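Local coordinates for coat protein (Sulfolobus turreted icosahedral virus, PDB 2BBD) that forms the protein shell of an archaeal virus as its major capsid protein, whose structure points to an ancestry shared with eukaryotic and bacterial viruses, at residues Q10-T15 with F150-T155; I33-I38 with V114-D119. All coordinates share one frame; numbering follows the deposited sequence.

How the contacts relate
From the N terminus the chain runs through strand 2-13, which enters contact 1 at 10-15, crosses to strand 19-24 in the facing sheet and returns along strand 29-43, which carries 33-38. Contact 2 closes the inner loop when strand 108-123 brings 114-119 alongside; contact 1 closes the outer one when strand 145-158 brings in 150-155. Contact 2 is thus nested within contact 1. Together they tie strands 2-13, 145-158, 29-43 and 108-123, in that order and all antiparallel, into one sheet of the N-terminal jelly roll of this double jelly-roll protein. The bonds Thr-153 O to Arg-34 N and Tyr-151 N to Gln-36 O probably join the two pairs. The contact centres are about 9 Å apart.

Contact 1: Q10-T15 with F150-T155; sequences QTYAWT and FYITIT
Trp-14 and Phe-150 meet obliquely: the indole puts its CD1 corner 3.6 Å from Phe-150 CZ, with the ring planes inclined at 36°. Trp-14 CG stands anti to the backbone N (chi1 -172°), which starts the indole on its way to the phenyl tip, while its NE1 is satisfied by Leu-60 O. The backbones next to this pair form one antiparallel hydrogen-bonded pair, Tyr-12 with Phe-150. Tyr-12 N donates to Phe-150 O at 3.1 Å, and Phe-150 N returns a bond of 2.6 Å to Tyr-12 O. The tyrosine ring crosses Ile-152 at about a right angle, and Ile-152 CG1 sits at the ring edge, 4.1 Å from Tyr-12 CE2. On the other face of the sheet from Phe-150, Thr-11 and Tyr-151 run side by side in the same direction; Thr-11 CG2 lies 4.2 Å from the centre of the Tyr-151 ring in an off-centre CH-pi contact. Threonine suits this partly exposed site, offering a methyl to the ring beside a polar hydroxyl. Phenylalanine suits the buried one, since it also packs on Ile-135 of the facing sheet. Two backbone bonds fix the register at this part of the sheet's edge strand; beyond them Trp-14 bonds through its backbone to Ala-148, while its indole turns to Phe-150 and the interior between the two sheets.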
ATOM      1  N   GLN A  10       6.940  20.545  11.151  1.00 26.89           N
ATOM      2  CA  GLN A  10       6.656  19.686  12.293  1.00 27.64           C
ATOM      3  C   GLN A  10       6.976  18.211  12.015  1.00 29.05           C
ATOM      4  O   GLN A  10       6.550  17.651  11.000  1.00 27.38           O
ATOM      5  CB  GLN A  10       5.186  19.838  12.685  1.00 27.47           C
ATOM      6  CG  GLN A  10       4.753  18.973  13.859  1.00 32.02           C
ATOM      7  CD  GLN A  10       3.376  19.347  14.395  1.00 33.97           C
ATOM      8  OE1 GLN A  10       2.878  18.726  15.336  1.00 35.75           O
ATOM      9  NE2 GLN A  10       2.757  20.368  13.799  1.00 35.84           N
ATOM     10  N   THR A  11       7.729  17.593  12.922  1.00 27.36           N
ATOM     11  CA  THR A  11       8.090  16.191  12.783  1.00 28.42           C
ATOM     12  C   THR A  11       7.450  15.419  13.928  1.00 28.01           C
ATOM     13  O   THR A  11       6.984  16.014  14.894  1.00 29.87           O
ATOM     14  CB  THR A  11       9.616  15.988  12.819  1.00 28.69           C
ATOM     15  OG1 THR A  11      10.120  16.381  14.098  1.00 30.60           O
ATOM     16  CG2 THR A  11      10.284  16.812  11.730  1.00 28.83           C
ATOM     17  N   TYR A  12       7.427  14.096  13.819  1.00 25.74           N
ATOM     18  CA  TYR A  12       6.807  13.260  14.839  1.00 24.98           C
ATOM     19  C   TYR A  12       7.755  12.167  15.292  1.00 25.71           C
ATOM     20  O   TYR A  12       8.234  11.359  14.488  1.00 27.32           O
ATOM     21  CB  TYR A  12       5.512  12.669  14.277  1.00 24.20           C
ATOM     22  CG  TYR A  12       4.610  13.748  13.712  1.00 25.25           C
ATOM     23  CD1 TYR A  12       3.682  14.411  14.528  1.00 23.97           C
ATOM     24  CD2 TYR A  12       4.753  14.178  12.390  1.00 23.36           C
ATOM     25  CE1 TYR A  12       2.919  15.485  14.034  1.00 23.25           C
ATOM     26  CE2 TYR A  12       4.004  15.251  11.889  1.00 24.80           C
ATOM     27  CZ  TYR A  12       3.091  15.895  12.720  1.00 24.90           C
ATOM     28  OH  TYR A  12       2.357  16.942  12.237  1.00 26.32           O
ATOM     29  N   ALA A  13       8.037  12.152  16.589  1.00 25.51           N
ATOM     30  CA  ALA A  13       8.944  11.170  17.146  1.00 24.42           C
ATOM     31  C   ALA A  13       8.375   9.768  17.072  1.00 25.03           C
ATOM     32  O   ALA A  13       7.167   9.550  17.187  1.00 25.32           O
ATOM     33  CB  ALA A  13       9.280  11.519  18.609  1.00 27.36           C
ATOM     34  N   TRP A  14       9.267   8.812  16.874  1.00 23.66           N
ATOM     35  CA  TRP A  14       8.871   7.429  16.825  1.00 22.71           C
ATOM     36  C   TRP A  14       8.922   6.891  18.252  1.00 22.25           C
ATOM     37  O   TRP A  14       9.955   7.000  18.914  1.00 19.12           O
ATOM     38  CB  TRP A  14       9.844   6.618  15.948  1.00 22.21           C
ATOM     39  CG  TRP A  14       9.379   5.208  15.689  1.00 21.40           C
ATOM     40  CD1 TRP A  14       8.709   4.760  14.587  1.00 21.43           C
ATOM     41  CD2 TRP A  14       9.470   4.088  16.586  1.00 22.87           C
ATOM     42  NE1 TRP A  14       8.373   3.434  14.739  1.00 23.87           N
ATOM     43  CE2 TRP A  14       8.827   2.995  15.956  1.00 21.62           C
ATOM     44  CE3 TRP A  14      10.029   3.901  17.859  1.00 21.85           C
ATOM     45  CZ2 TRP A  14       8.727   1.738  16.556  1.00 23.27           C
ATOM     46  CZ3 TRP A  14       9.931   2.648  18.456  1.00 21.26           C
ATOM     47  CH2 TRP A  14       9.282   1.581  17.802  1.00 22.53           C
ATOM     48  N   THR A  15       7.794   6.366  18.731  1.00 22.85           N
ATOM     49  CA  THR A  15       7.721   5.703  20.040  1.00 23.75           C
ATOM     50  C   THR A  15       6.901   4.449  19.735  1.00 24.00           C
ATOM     51  O   THR A  15       6.021   4.480  18.872  1.00 23.66           O
ATOM     52  CB  THR A  15       6.998   6.532  21.137  1.00 26.26           C
ATOM     53  OG1 THR A  15       5.690   6.910  20.684  1.00 27.41           O
ATOM     54  CG2 THR A  15       7.811   7.768  21.504  1.00 23.84           C
ATOM     55  N   PHE A 150       9.438  10.926  12.209  1.00 23.86           N
ATOM     56  CA  PHE A 150       8.796  10.885  10.911  1.00 22.17           C
ATOM     57  C   PHE A 150       8.801  12.271  10.308  1.00 23.52           C
ATOM     58  O   PHE A 150       8.399  13.239  10.970  1.00 22.41           O
ATOM     59  CB  PHE A 150       7.342  10.443  11.017  1.00 20.33           C
ATOM     60  CG  PHE A 150       7.163   9.004  11.389  1.00 19.42           C
ATOM     61  CD1 PHE A 150       6.898   8.641  12.703  1.00 16.56           C
ATOM     62  CD2 PHE A 150       7.220   8.010  10.412  1.00 16.86           C
ATOM     63  CE1 PHE A 150       6.681   7.300  13.042  1.00 15.01           C
ATOM     64  CE2 PHE A 150       7.006   6.674  10.739  1.00 14.62           C
ATOM     65  CZ  PHE A 150       6.734   6.319  12.058  1.00 16.58           C
ATOM     66  N   TYR A 151       9.250  12.350   9.056  1.00 24.91           N
ATOM     67  CA  TYR A 151       9.283  13.586   8.292  1.00 24.27           C
ATOM     68  C   TYR A 151       8.215  13.472   7.210  1.00 23.97           C
ATOM     69  O   TYR A 151       8.151  12.473   6.486  1.00 22.57           O
ATOM     70  CB  TYR A 151      10.658  13.791   7.656  1.00 25.95           C
ATOM     71  CG  TYR A 151      11.746  13.969   8.678  1.00 28.47           C
ATOM     72  CD1 TYR A 151      12.184  12.892   9.442  1.00 30.18           C
ATOM     73  CD2 TYR A 151      12.308  15.228   8.918  1.00 30.71           C
ATOM     74  CE1 TYR A 151      13.152  13.054  10.425  1.00 31.52           C
ATOM     75  CE2 TYR A 151      13.280  15.407   9.904  1.00 30.88           C
ATOM     76  CZ  TYR A 151      13.695  14.314  10.652  1.00 34.10           C
ATOM     77  OH  TYR A 151      14.639  14.471  11.637  1.00 37.56           O
ATOM     78  N   ILE A 152       7.374  14.495   7.112  1.00 22.08           N
ATOM     79  CA  ILE A 152       6.287  14.511   6.150  1.00 22.21           C
ATOM     80  C   ILE A 152       6.560  15.470   4.997  1.00 23.76           C
ATOM     81  O   ILE A 152       6.884  16.637   5.215  1.00 24.07           O
ATOM     82  CB  ILE A 152       4.980  14.934   6.828  1.00 21.44           C
ATOM     83  CG1 ILE A 152       4.730  14.069   8.065  1.00 24.20           C
ATOM     84  CG2 ILE A 152       3.830  14.865   5.830  1.00 21.94           C
ATOM     85  CD1 ILE A 152       4.644  12.554   7.794  1.00 24.47           C
ATOM     86  N   THR A 153       6.433  14.980   3.767  1.00 21.63           N
ATOM     87  CA  THR A 153       6.668  15.829   2.607  1.00 23.12           C
ATOM     88  C   THR A 153       5.464  15.767   1.675  1.00 24.41           C
ATOM     89  O   THR A 153       5.001  14.699   1.305  1.00 24.87           O
ATOM     90  CB  THR A 153       7.927  15.410   1.862  1.00 23.35           C
ATOM     91  OG1 THR A 153       9.051  15.537   2.738  1.00 24.45           O
ATOM     92  CG2 THR A 153       8.149  16.294   0.661  1.00 24.14           C
ATOM     93  N   ILE A 154       4.953  16.926   1.296  1.00 25.59           N
ATOM     94  CA  ILE A 154       3.770  16.958   0.456  1.00 26.71           C
ATOM     95  C   ILE A 154       4.006  17.520  -0.932  1.00 27.00           C
ATOM     96  O   ILE A 154       4.679  18.540  -1.105  1.00 28.45           O
ATOM     97  CB  ILE A 154       2.660  17.764   1.167  1.00 28.01           C
ATOM     98  CG1 ILE A 154       2.408  17.149   2.543  1.00 27.74           C
ATOM     99  CG2 ILE A 154       1.368  17.760   0.348  1.00 27.96           C
ATOM    100  CD1 ILE A 154       1.626  18.028   3.456  1.00 34.05           C
ATOM    101  N   THR A 155       3.472  16.825  -1.929  1.00 25.24           N
ATOM    102  CA  THR A 155       3.579  17.294  -3.297  1.00 25.01           C
ATOM    103  C   THR A 155       2.222  17.918  -3.630  1.00 24.66           C
ATOM    104  O   THR A 155       1.195  17.246  -3.590  1.00 24.56           O
ATOM    105  CB  THR A 155       3.873  16.149  -4.280  1.00 24.57           C
ATOM    106  OG1 THR A 155       5.180  15.613  -4.028  1.00 24.85           O
ATOM    107  CG2 THR A 155       3.819  16.671  -5.708  1.00 24.75           C
TER

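Contact 2: I33-I38 with V114-D119; sequences IRVQLI and VMWEFD
Arg-34 leaves its strand with CG anti to the backbone N (chi1 170°) and bends at chi3 (-70°), while Glu-117 sets CG anti to its carbonyl carbon; the two side chains then run side by side in the same direction. Arg-34 NE donates to the anti side of Glu-117 OE2 at 3.2 Å, almost within the guanidinium plane, and Arg-34 NH2 adds a weak bond to the same oxygen. The guanidinium and carboxylate planes are 20° apart. Selenomethionine Met-115, also bent at chi3, lays its CE over one guanidinium face, 3.5 Å above the plane and toward the rim. That methyl also comes close to the side chain of Gln-36, which runs alongside. Long chains suit this partly exposed face: Arg-34, Glu-117 and Gln-36 carry polar ends, and the apolar tip of Met-115 lies against Arg-34 and Gln-36.

The face bearing Val-35, Trp-116 and Phe-118 is buried and apolar. Val-35 CG2 touches the edge of the phenyl ring, 3.6 Å from Phe-118 CE1, and Leu-37 CB lies in the indole plane, 3.9 Å from Trp-116 CZ3. Branched valine fits between the large rings, which meet Phe-64 edge-to-face; Trp-116 NE1 is satisfied by Gly-79 O.

Six backbone bonds fix the antiparallel register. Because Glu-117 OE2 also pairs with Lys-32, two cations converge on one oxygen, which probably favours the ionised carboxylate. The ladder thus separates a polar, partly exposed face from the aromatic core between the sheets.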
ATOM      1  N   ILE A  33       1.881  12.323  -0.817  1.00 21.67           N
ATOM      2  CA  ILE A  33       2.420  12.561   0.505  1.00 23.03           C
ATOM      3  C   ILE A  33       3.553  11.576   0.733  1.00 22.49           C
ATOM      4  O   ILE A  33       3.405  10.376   0.508  1.00 24.72           O
ATOM      5  CB  ILE A  33       1.356  12.350   1.600  1.00 20.95           C
ATOM      6  CG1 ILE A  33       0.230  13.382   1.441  1.00 21.70           C
ATOM      7  CG2 ILE A  33       2.000  12.448   2.971  1.00 21.21           C
ATOM      8  CD1 ILE A  33      -0.973  13.113   2.347  1.00 19.95           C
ATOM      9  N   ARG A  34       4.690  12.086   1.172  1.00 23.34           N
ATOM     10  CA  ARG A  34       5.836  11.239   1.444  1.00 23.80           C
ATOM     11  C   ARG A  34       6.101  11.203   2.942  1.00 25.10           C
ATOM     12  O   ARG A  34       6.017  12.230   3.628  1.00 25.89           O
ATOM     13  CB  ARG A  34       7.075  11.766   0.722  1.00 25.81           C
ATOM     14  CG  ARG A  34       8.357  11.077   1.153  1.00 31.70           C
ATOM     15  CD  ARG A  34       9.581  11.746   0.552  1.00 34.17           C
ATOM     16  NE  ARG A  34       9.686  11.523  -0.884  1.00 39.69           N
ATOM     17  CZ  ARG A  34      10.601  12.098  -1.659  1.00 45.93           C
ATOM     18  NH1 ARG A  34      11.486  12.937  -1.127  1.00 47.18           N
ATOM     19  NH2 ARG A  34      10.640  11.828  -2.958  1.00 46.77           N
ATOM     20  N   VAL A  35       6.407  10.011   3.438  1.00 24.14           N
ATOM     21  CA  VAL A  35       6.707   9.792   4.842  1.00 21.03           C
ATOM     22  C   VAL A  35       8.094   9.154   4.932  1.00 22.96           C
ATOM     23  O   VAL A  35       8.371   8.161   4.254  1.00 22.32           O
ATOM     24  CB  VAL A  35       5.679   8.829   5.503  1.00 19.55           C
ATOM     25  CG1 VAL A  35       6.085   8.541   6.938  1.00 19.83           C
ATOM     26  CG2 VAL A  35       4.271   9.434   5.473  1.00 16.81           C
ATOM     27  N   GLN A  36       8.969   9.736   5.747  1.00 22.67           N
ATOM     28  CA  GLN A  36      10.305   9.183   5.945  1.00 21.55           C
ATOM     29  C   GLN A  36      10.576   9.025   7.436  1.00 21.80           C
ATOM     30  O   GLN A  36      10.471   9.994   8.207  1.00 21.82           O
ATOM     31  CB  GLN A  36      11.383  10.080   5.329  1.00 18.89           C
ATOM     32  CG  GLN A  36      11.201  10.376   3.852  1.00 22.34           C
ATOM     33  CD  GLN A  36      12.185  11.419   3.344  1.00 25.15           C
ATOM     34  OE1 GLN A  36      13.271  11.088   2.859  1.00 27.88           O
ATOM     35  NE2 GLN A  36      11.817  12.688   3.469  1.00 21.39           N
ATOM     36  N   LEU A  37      10.887   7.796   7.841  1.00 20.23           N
ATOM     37  CA  LEU A  37      11.216   7.495   9.226  1.00 19.32           C
ATOM     38  C   LEU A  37      12.737   7.519   9.202  1.00 20.58           C
ATOM     39  O   LEU A  37      13.373   6.644   8.620  1.00 21.43           O
ATOM     40  CB  LEU A  37      10.689   6.110   9.621  1.00 16.73           C
ATOM     41  CG  LEU A  37      11.068   5.622  11.026  1.00 18.89           C
ATOM     42  CD1 LEU A  37      10.515   6.587  12.061  1.00 19.16           C
ATOM     43  CD2 LEU A  37      10.518   4.201  11.268  1.00 16.47           C
ATOM     44  N   ILE A  38      13.314   8.537   9.828  1.00 21.70           N
ATOM     45  CA  ILE A  38      14.759   8.726   9.813  1.00 21.91           C
ATOM     46  C   ILE A  38      15.352   8.903  11.209  1.00 23.24           C
ATOM     47  O   ILE A  38      14.834   9.671  12.025  1.00 23.43           O
ATOM     48  CB  ILE A  38      15.103   9.976   8.968  1.00 21.95           C
ATOM     49  CG1 ILE A  38      14.466   9.843   7.578  1.00 23.43           C
ATOM     50  CG2 ILE A  38      16.616  10.164   8.890  1.00 20.07           C
ATOM     51  CD1 ILE A  38      14.550  11.094   6.728  1.00 24.15           C
ATOM     52  N   VAL A 114      13.704   4.830   6.304  1.00 21.72           N
ATOM     53  CA  VAL A 114      12.635   4.106   5.638  1.00 20.63           C
ATOM     54  C   VAL A 114      11.654   5.094   5.002  1.00 20.76           C
ATOM     55  O   VAL A 114      11.260   6.089   5.621  1.00 19.72           O
ATOM     56  CB  VAL A 114      11.868   3.227   6.648  1.00 21.21           C
ATOM     57  CG1 VAL A 114      10.897   2.294   5.915  1.00 18.51           C
ATOM     58  CG2 VAL A 114      12.861   2.427   7.502  1.00 17.92           C
HETATM   59  N   MSE A 115      11.248   4.810   3.772  1.00 22.93           N
HETATM   60  CA  MSE A 115      10.329   5.690   3.070  1.00 22.72           C
HETATM   61  C   MSE A 115       9.063   5.005   2.563  1.00 23.66           C
HETATM   62  O   MSE A 115       9.079   3.822   2.194  1.00 22.84           O
HETATM   63  CB  MSE A 115      11.042   6.345   1.888  1.00 25.37           C
HETATM   64  CG  MSE A 115      10.221   7.434   1.221  1.00 33.66           C
HETATM   65 SE   MSE A 115      11.070   8.147  -0.357  1.00 51.96          SE
HETATM   66  CE  MSE A 115      12.269   9.419   0.470  1.00 42.14           C
ATOM     67  N   TRP A 116       7.970   5.768   2.567  1.00 20.61           N
ATOM     68  CA  TRP A 116       6.668   5.320   2.075  1.00 21.50           C
ATOM     69  C   TRP A 116       6.042   6.521   1.388  1.00 22.85           C
ATOM     70  O   TRP A 116       6.236   7.658   1.821  1.00 24.16           O
ATOM     71  CB  TRP A 116       5.727   4.931   3.204  1.00 18.98           C
ATOM     72  CG  TRP A 116       6.120   3.765   4.028  1.00 18.60           C
ATOM     73  CD1 TRP A 116       5.726   2.468   3.857  1.00 16.99           C
ATOM     74  CD2 TRP A 116       6.859   3.803   5.251  1.00 19.66           C
ATOM     75  NE1 TRP A 116       6.160   1.701   4.909  1.00 17.43           N
ATOM     76  CE2 TRP A 116       6.856   2.495   5.782  1.00 17.22           C
ATOM     77  CE3 TRP A 116       7.520   4.820   5.956  1.00 19.88           C
ATOM     78  CZ2 TRP A 116       7.481   2.175   6.992  1.00 19.93           C
ATOM     79  CZ3 TRP A 116       8.148   4.495   7.164  1.00 17.15           C
ATOM     80  CH2 TRP A 116       8.118   3.183   7.666  1.00 18.03           C
ATOM     81  N   GLU A 117       5.292   6.273   0.320  1.00 25.00           N
ATOM     82  CA  GLU A 117       4.617   7.352  -0.386  1.00 25.36           C
ATOM     83  C   GLU A 117       3.166   6.994  -0.610  1.00 25.49           C
ATOM     84  O   GLU A 117       2.819   5.820  -0.770  1.00 26.95           O
ATOM     85  CB  GLU A 117       5.271   7.637  -1.738  1.00 28.44           C
ATOM     86  CG  GLU A 117       6.679   8.165  -1.643  1.00 31.73           C
ATOM     87  CD  GLU A 117       7.160   8.798  -2.938  1.00 35.71           C
ATOM     88  OE1 GLU A 117       6.908   8.223  -4.023  1.00 38.07           O
ATOM     89  OE2 GLU A 117       7.803   9.868  -2.862  1.00 36.67           O
ATOM     90  N   PHE A 118       2.321   8.019  -0.601  1.00 25.12           N
ATOM     91  CA  PHE A 118       0.897   7.858  -0.815  1.00 22.07           C
ATOM     92  C   PHE A 118       0.546   8.645  -2.072  1.00 24.78           C
ATOM     93  O   PHE A 118       0.723   9.866  -2.138  1.00 23.39           O
ATOM     94  CB  PHE A 118       0.095   8.403   0.378  1.00 22.29           C
ATOM     95  CG  PHE A 118       0.450   7.765   1.694  1.00 21.62           C
ATOM     96  CD1 PHE A 118       1.633   8.095   2.348  1.00 22.37           C
ATOM     97  CD2 PHE A 118      -0.375   6.795   2.252  1.00 20.69           C
ATOM     98  CE1 PHE A 118       1.998   7.462   3.542  1.00 23.15           C
ATOM     99  CE2 PHE A 118      -0.030   6.155   3.437  1.00 20.69           C
ATOM    100  CZ  PHE A 118       1.163   6.488   4.085  1.00 22.85           C
ATOM    101  N   ASP A 119       0.075   7.936  -3.085  1.00 23.67           N
ATOM    102  CA  ASP A 119      -0.311   8.575  -4.324  1.00 25.23           C
ATOM    103  C   ASP A 119      -1.777   8.964  -4.160  1.00 25.22           C
ATOM    104  O   ASP A 119      -2.632   8.110  -3.973  1.00 26.57           O
ATOM    105  CB  ASP A 119      -0.116   7.598  -5.484  1.00 25.35           C
ATOM    106  CG  ASP A 119      -0.449   8.207  -6.832  1.00 28.37           C
ATOM    107  OD1 ASP A 119      -0.160   7.544  -7.847  1.00 34.83           O
ATOM    108  OD2 ASP A 119      -1.001   9.332  -6.885  1.00 28.16           O
TER